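Local coordinates for d-3-phosphoglycerate dehydrogenase oxidoreductase protein (Ralstonia solanacearum, PDB 3GG9), which probably catalyses the NAD-dependent oxidation of D-3-phosphoglycerate, as a member of the D-isomer specific 2-hydroxyacid dehydrogenase family, at residues Ser231-Val235 / Ala236-Arg240; Thr239-Lys242 / Pro243-Phe247. All coordinates share one frame; numbering follows the deposited sequence.

Contact 1: Ser231-Val235 / Ala236-Arg240; sequences SIITV and ADLTR. Unlike the reference sequence in segment 231-235: Ser231 (reference Gly), Ile233 (reference Val).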
ATOM      1  N   SER A 231       4.058  25.001  11.204  1.00 27.74           N
ATOM      2  CA  SER A 231       5.514  24.997  10.953  1.00 35.41           C
ATOM      3  C   SER A 231       6.319  24.333  12.054  1.00 35.20           C
ATOM      4  O   SER A 231       7.496  24.646  12.234  1.00 32.55           O
ATOM      5  CB  SER A 231       6.071  26.411  10.696  1.00 35.31           C
ATOM      6  OG  SER A 231       5.323  27.086   9.708  1.00 41.20           O
ATOM      7  N   ILE A 232       5.696  23.398  12.773  1.00 33.95           N
ATOM      8  CA  ILE A 232       6.350  22.732  13.900  1.00 34.70           C
ATOM      9  C   ILE A 232       7.484  21.827  13.422  1.00 34.27           C
ATOM     10  O   ILE A 232       8.383  21.468  14.188  1.00 34.29           O
ATOM     11  CB  ILE A 232       5.321  21.946  14.768  1.00 32.32           C
ATOM     12  CG1 ILE A 232       5.880  21.641  16.167  1.00 32.90           C
ATOM     13  CG2 ILE A 232       4.804  20.695  14.033  1.00 29.50           C
ATOM     14  CD1 ILE A 232       4.861  21.088  17.142  1.00 37.72           C
ATOM     15  N   ILE A 233       7.433  21.457  12.145  1.00 33.03           N
ATOM     16  CA  ILE A 233       8.459  20.629  11.546  1.00 29.57           C
ATOM     17  C   ILE A 233       9.218  21.554  10.607  1.00 26.01           C
ATOM     18  O   ILE A 233       8.647  22.156   9.709  1.00 31.24           O
ATOM     19  CB  ILE A 233       7.850  19.404  10.812  1.00 27.84           C
ATOM     20  CG1 ILE A 233       7.116  18.515  11.820  1.00 27.90           C
ATOM     21  CG2 ILE A 233       8.927  18.577  10.129  1.00 25.07           C
ATOM     22  CD1 ILE A 233       6.302  17.422  11.170  1.00 31.61           C
ATOM     23  N   THR A 234      10.508  21.685  10.859  1.00 31.10           N
ATOM     24  CA  THR A 234      11.342  22.586  10.088  1.00 30.32           C
ATOM     25  C   THR A 234      12.230  21.778   9.162  1.00 29.28           C
ATOM     26  O   THR A 234      12.285  20.559   9.269  1.00 26.86           O
ATOM     27  CB  THR A 234      12.224  23.407  11.034  1.00 34.76           C
ATOM     28  OG1 THR A 234      13.127  22.527  11.716  1.00 33.56           O
ATOM     29  CG2 THR A 234      11.365  24.139  12.054  1.00 32.87           C
ATOM     30  N   VAL A 235      12.943  22.453   8.257  1.00 30.00           N
ATOM     31  CA  VAL A 235      13.974  21.804   7.444  1.00 27.59           C
ATOM     32  C   VAL A 235      15.082  21.206   8.303  1.00 31.28           C
ATOM     33  O   VAL A 235      15.635  20.181   7.941  1.00 31.85           O
ATOM     34  CB  VAL A 235      14.645  22.780   6.409  1.00 28.13           C
ATOM     35  CG1 VAL A 235      15.714  22.068   5.595  1.00 36.48           C
ATOM     36  CG2 VAL A 235      13.637  23.308   5.472  1.00 32.92           C
ATOM     37  N   ALA A 236      15.407  21.838   9.431  1.00 33.32           N
ATOM     38  CA  ALA A 236      16.440  21.307  10.323  1.00 32.12           C
ATOM     39  C   ALA A 236      16.017  19.942  10.870  1.00 35.05           C
ATOM     40  O   ALA A 236      16.824  19.004  10.908  1.00 31.68           O
ATOM     41  CB  ALA A 236      16.741  22.277  11.467  1.00 34.67           C
ATOM     42  N   ASP A 237      14.750  19.836  11.263  1.00 36.44           N
ATOM     43  CA  ASP A 237      14.175  18.568  11.739  1.00 27.22           C
ATOM     44  C   ASP A 237      14.232  17.474  10.674  1.00 25.73           C
ATOM     45  O   ASP A 237      14.662  16.357  10.940  1.00 32.89           O
ATOM     46  CB  ASP A 237      12.715  18.770  12.157  1.00 33.80           C
ATOM     47  CG  ASP A 237      12.563  19.672  13.377  1.00 38.68           C
ATOM     48  OD1 ASP A 237      11.609  20.485  13.401  1.00 36.69           O
ATOM     49  OD2 ASP A 237      13.386  19.557  14.311  1.00 48.97           O
ATOM     50  N   LEU A 238      13.731  17.779   9.478  1.00 24.54           N
ATOM     51  CA  LEU A 238      13.758  16.826   8.364  1.00 25.16           C
ATOM     52  C   LEU A 238      15.171  16.417   7.934  1.00 27.31           C
ATOM     53  O   LEU A 238      15.411  15.261   7.627  1.00 28.60           O
ATOM     54  CB  LEU A 238      12.987  17.400   7.167  1.00 27.28           C
ATOM     55  CG  LEU A 238      11.481  17.566   7.368  1.00 30.34           C
ATOM     56  CD1 LEU A 238      10.900  18.356   6.209  1.00 29.00           C
ATOM     57  CD2 LEU A 238      10.771  16.203   7.537  1.00 25.66           C
ATOM     58  N   THR A 239      16.119  17.358   7.905  1.00 30.09           N
ATOM     59  CA  THR A 239      17.483  17.007   7.489  1.00 25.47           C
ATOM     60  C   THR A 239      18.265  16.242   8.569  1.00 30.44           C
ATOM     61  O   THR A 239      19.378  15.801   8.335  1.00 34.20           O
ATOM     62  CB  THR A 239      18.278  18.227   6.951  1.00 31.66           C
ATOM     63  OG1 THR A 239      18.228  19.276   7.908  1.00 33.88           O
ATOM     64  CG2 THR A 239      17.671  18.727   5.620  1.00 34.37           C
ATOM     65  N   ARG A 240      17.649  16.067   9.737  1.00 32.79           N
ATOM     66  CA  ARG A 240      18.151  15.212  10.810  0.50 36.86           C
ATOM     67  C   ARG A 240      17.894  13.737  10.478  1.00 34.67           C
ATOM     68  O   ARG A 240      18.557  12.836  11.006  1.00 29.43           O
ATOM     69  CB  ARG A 240      17.400  15.564  12.096  0.50 38.69           C
ATOM     70  CG  ARG A 240      18.166  15.403  13.375  0.50 44.80           C
ATOM     71  CD  ARG A 240      18.477  16.722  14.052  0.50 43.05           C
ATOM     72  NE  ARG A 240      17.300  17.576  14.200  0.50 40.61           N
ATOM     73  CZ  ARG A 240      17.292  18.735  14.853  0.50 35.19           C
ATOM     74  NH1 ARG A 240      16.178  19.460  14.918  0.50 32.19           N
ATOM     75  NH2 ARG A 240      18.399  19.172  15.440  0.50 39.83           N
TER
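Thr234 and Asp237 pair at the start of the short helix 235-238, each side chain bonding the backbone N-H of the other. Thr234 is the N-cap. Its OG1 accepts from Asp237 N at 3.2 Å, with an N-H...O angle of 164°. With chi1 at 65°, OG1 stands between the backbone N and the carbonyl carbon and faces the first turn. In return, Asp237 OD1 takes the N-H of Thr234, the OD1 to N distance being 3.0 Å. That donor meets the anti side of OD1, 25° out of the carboxylate plane.

The other carboxylate oxygen serves a charge. In one of the two conformers of Arg240, its NH1 forms a salt bridge with Asp237 OD2 at 2.9 Å, and the carboxylate carbon CG sits at the guanidinium edge, in the guanidinium plane. In that conformer Asp237 links the cap residue to Arg240. Lys209 makes a long, weak ion pair with OD1.

Backbone bonds, and one threonine hydroxyl, close the turn. Leu238 N donates to Thr234 O at 3.1 Å. Val235 O is gripped twice by Thr239, by the amide N at 2.9 Å and by OG1 at 2.7 Å. The two donors reach this oxygen from opposite faces of the carbonyl plane.

The apolar part of the contact joins Ile233 and Leu238. Ile233 CG2 touches Leu238 CG at 3.9 Å, the two side chains crossing at about a right angle. Val235 and Thr239 turn to helix 260-267, where Val235 meets Thr263 and Thr239 meets Ala264.

The reciprocal Thr234-Asp237 bonds make a capping box. The Ile233-Leu238 contact spans the box as a hydrophobic staple. Both motifs sit at the N-terminus of helix 235-238, in the Rossmann-type NAD-binding domain of this dehydrogenase family.

Contact 2: Thr239-Lys242 / Pro243-Phe247; sequences TRMK and PTALF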
ATOM      1  N   THR A 239      16.119  17.358   7.905  1.00 30.09           N
ATOM      2  CA  THR A 239      17.483  17.007   7.489  1.00 25.47           C
ATOM      3  C   THR A 239      18.265  16.242   8.569  1.00 30.44           C
ATOM      4  O   THR A 239      19.378  15.801   8.335  1.00 34.20           O
ATOM      5  CB  THR A 239      18.278  18.227   6.951  1.00 31.66           C
ATOM      6  OG1 THR A 239      18.228  19.276   7.908  1.00 33.88           O
ATOM      7  CG2 THR A 239      17.671  18.727   5.620  1.00 34.37           C
ATOM      8  N   ARG A 240      17.649  16.067   9.737  1.00 32.79           N
ATOM      9  CA  ARG A 240      18.151  15.212  10.810  0.50 36.86           C
ATOM     10  C   ARG A 240      17.894  13.737  10.478  1.00 34.67           C
ATOM     11  O   ARG A 240      18.557  12.836  11.006  1.00 29.43           O
ATOM     12  CB  ARG A 240      17.400  15.564  12.096  0.50 38.69           C
ATOM     13  CG  ARG A 240      18.166  15.403  13.375  0.50 44.80           C
ATOM     14  CD  ARG A 240      18.477  16.722  14.052  0.50 43.05           C
ATOM     15  NE  ARG A 240      17.300  17.576  14.200  0.50 40.61           N
ATOM     16  CZ  ARG A 240      17.292  18.735  14.853  0.50 35.19           C
ATOM     17  NH1 ARG A 240      16.178  19.460  14.918  0.50 32.19           N
ATOM     18  NH2 ARG A 240      18.399  19.172  15.440  0.50 39.83           N
ATOM     19  N   MET A 241      16.900  13.504   9.614  1.00 34.32           N
ATOM     20  CA  MET A 241      16.447  12.151   9.257  1.00 30.55           C
ATOM     21  C   MET A 241      17.508  11.333   8.521  1.00 33.20           C
ATOM     22  O   MET A 241      18.390  11.900   7.867  1.00 34.28           O
ATOM     23  CB  MET A 241      15.126  12.197   8.459  1.00 28.86           C
ATOM     24  CG  MET A 241      13.905  12.713   9.270  1.00 26.76           C
ATOM     25  SD  MET A 241      12.254  12.700   8.477  1.00 22.02           S
ATOM     26  CE  MET A 241      11.914  10.943   8.386  1.00 29.74           C
ATOM     27  N   LYS A 242      17.431  10.008   8.629  1.00 28.71           N
ATOM     28  CA  LYS A 242      18.329   9.134   7.869  1.00 32.65           C
ATOM     29  C   LYS A 242      18.170   9.358   6.352  1.00 33.09           C
ATOM     30  O   LYS A 242      17.090   9.734   5.896  1.00 30.58           O
ATOM     31  CB  LYS A 242      18.075   7.661   8.176  1.00 29.71           C
ATOM     32  CG  LYS A 242      18.108   7.299   9.649  1.00 23.60           C
ATOM     33  CD  LYS A 242      17.822   5.819   9.823  1.00 30.71           C
ATOM     34  CE  LYS A 242      17.642   5.493  11.275  1.00 33.11           C
ATOM     35  NZ  LYS A 242      17.534   4.011  11.498  1.00 38.78           N
ATOM     36  N   PRO A 243      19.248   9.132   5.575  1.00 33.24           N
ATOM     37  CA  PRO A 243      19.151   9.117   4.109  1.00 33.66           C
ATOM     38  C   PRO A 243      18.228   8.035   3.540  1.00 30.41           C
ATOM     39  O   PRO A 243      17.822   8.148   2.403  1.00 24.43           O
ATOM     40  CB  PRO A 243      20.589   8.827   3.665  1.00 31.80           C
ATOM     41  CG  PRO A 243      21.424   9.267   4.799  1.00 35.82           C
ATOM     42  CD  PRO A 243      20.642   8.925   6.018  1.00 32.67           C
ATOM     43  N   THR A 244      17.921   6.999   4.316  1.00 28.46           N
ATOM     44  CA  THR A 244      17.012   5.927   3.888  1.00 32.06           C
ATOM     45  C   THR A 244      15.589   6.048   4.486  1.00 29.64           C
ATOM     46  O   THR A 244      14.724   5.168   4.268  1.00 24.11           O
ATOM     47  CB  THR A 244      17.541   4.573   4.373  1.00 33.07           C
ATOM     48  OG1 THR A 244      17.822   4.661   5.782  1.00 30.76           O
ATOM     49  CG2 THR A 244      18.792   4.158   3.601  1.00 30.03           C
ATOM     50  N   ALA A 245      15.379   7.112   5.251  1.00 24.30           N
ATOM     51  CA  ALA A 245      14.155   7.328   6.009  1.00 27.11           C
ATOM     52  C   ALA A 245      12.980   7.800   5.172  1.00 27.91           C
ATOM     53  O   ALA A 245      13.144   8.503   4.166  1.00 24.48           O
ATOM     54  CB  ALA A 245      14.411   8.289   7.159  1.00 28.53           C
ATOM     55  N   LEU A 246      11.792   7.375   5.592  1.00 23.51           N
ATOM     56  CA  LEU A 246      10.524   7.807   4.994  1.00 22.48           C
ATOM     57  C   LEU A 246       9.724   8.786   5.887  1.00 28.02           C
ATOM     58  O   LEU A 246       9.425   8.509   7.062  1.00 23.53           O
ATOM     59  CB  LEU A 246       9.691   6.584   4.588  1.00 20.67           C
ATOM     60  CG  LEU A 246       8.216   6.831   4.236  1.00 21.63           C
ATOM     61  CD1 LEU A 246       8.139   7.477   2.858  1.00 19.61           C
ATOM     62  CD2 LEU A 246       7.425   5.493   4.291  1.00 18.15           C
ATOM     63  N   PHE A 247       9.401   9.947   5.335  1.00 13.54           N
ATOM     64  CA  PHE A 247       8.551  10.911   6.026  1.00 17.33           C
ATOM     65  C   PHE A 247       7.109  10.822   5.519  1.00 20.26           C
ATOM     66  O   PHE A 247       6.871  10.972   4.328  1.00 26.81           O
ATOM     67  CB  PHE A 247       9.082  12.333   5.824  1.00 25.18           C
ATOM     68  CG  PHE A 247       8.226  13.388   6.470  1.00 30.93           C
ATOM     69  CD1 PHE A 247       8.241  13.565   7.853  1.00 30.31           C
ATOM     70  CD2 PHE A 247       7.394  14.190   5.707  1.00 25.00           C
ATOM     71  CE1 PHE A 247       7.457  14.547   8.444  1.00 30.59           C
ATOM     72  CE2 PHE A 247       6.606  15.167   6.286  1.00 24.61           C
ATOM     73  CZ  PHE A 247       6.640  15.348   7.664  1.00 25.02           C
TER
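This is a local turn contact at the lead-in to strand 246-249, in the parallel sheet of the NAD-binding domain. Lys242 to Ala245 form a type I beta turn. Ala245 N donates to Lys242 O at 3.2 Å, with an N-H...O angle of 158°. The donor stands well above the carbonyl plane, and the C=O...N angle is only 107°. Ala245 CB also comes close to Lys242 O, at 3.3 Å.

Met241 reaches from the residue before the turn to the start of the strand. Its chain is extended at chi2 and then bends at chi3 (70°), which carries CE to the strand. Met241 CE rests 3.8 Å from Ala245 CB and 3.7 Å from Leu246 O. It also lies 4.1 Å from Phe247 CB. The sulfur makes a Met-aromatic contact, with SD 5.3 Å from the centroid of the Phe247 ring in an oblique approach. The two side chains cross at about a right angle.

Lys242 runs extended away from the turn, and its NZ forms a salt bridge with Asp217, just before strand 218-221. Met241 also touches Leu219 of that strand. Beyond the turn, Leu246 bonds through its backbone to Leu219, and Phe247 to Met272 and Ala274. Strand 246-249 therefore runs between strands 218-221 and 272-275, and Met241 touches both its first residues and Phe213 of helix 209-215.

The chain leaves strand 218-221, passes through a loop and reaches contact 1, where Thr234 caps the short helix 235-238. Contact 2 follows directly and closes the bend from that helix into strand 246-249. The two contacts neither nest nor cross. They run in series and share Thr239 and Arg240. Their centres are 11 Å apart, yet they meet through Phe247: its CD1 lies 3.7 Å from Leu238 CD2, and its CZ lies 4.1 Å from Ile233 CD1. Together they tie the helix and its cap to the neighbouring strand of the parallel sheet in the NAD-binding domain.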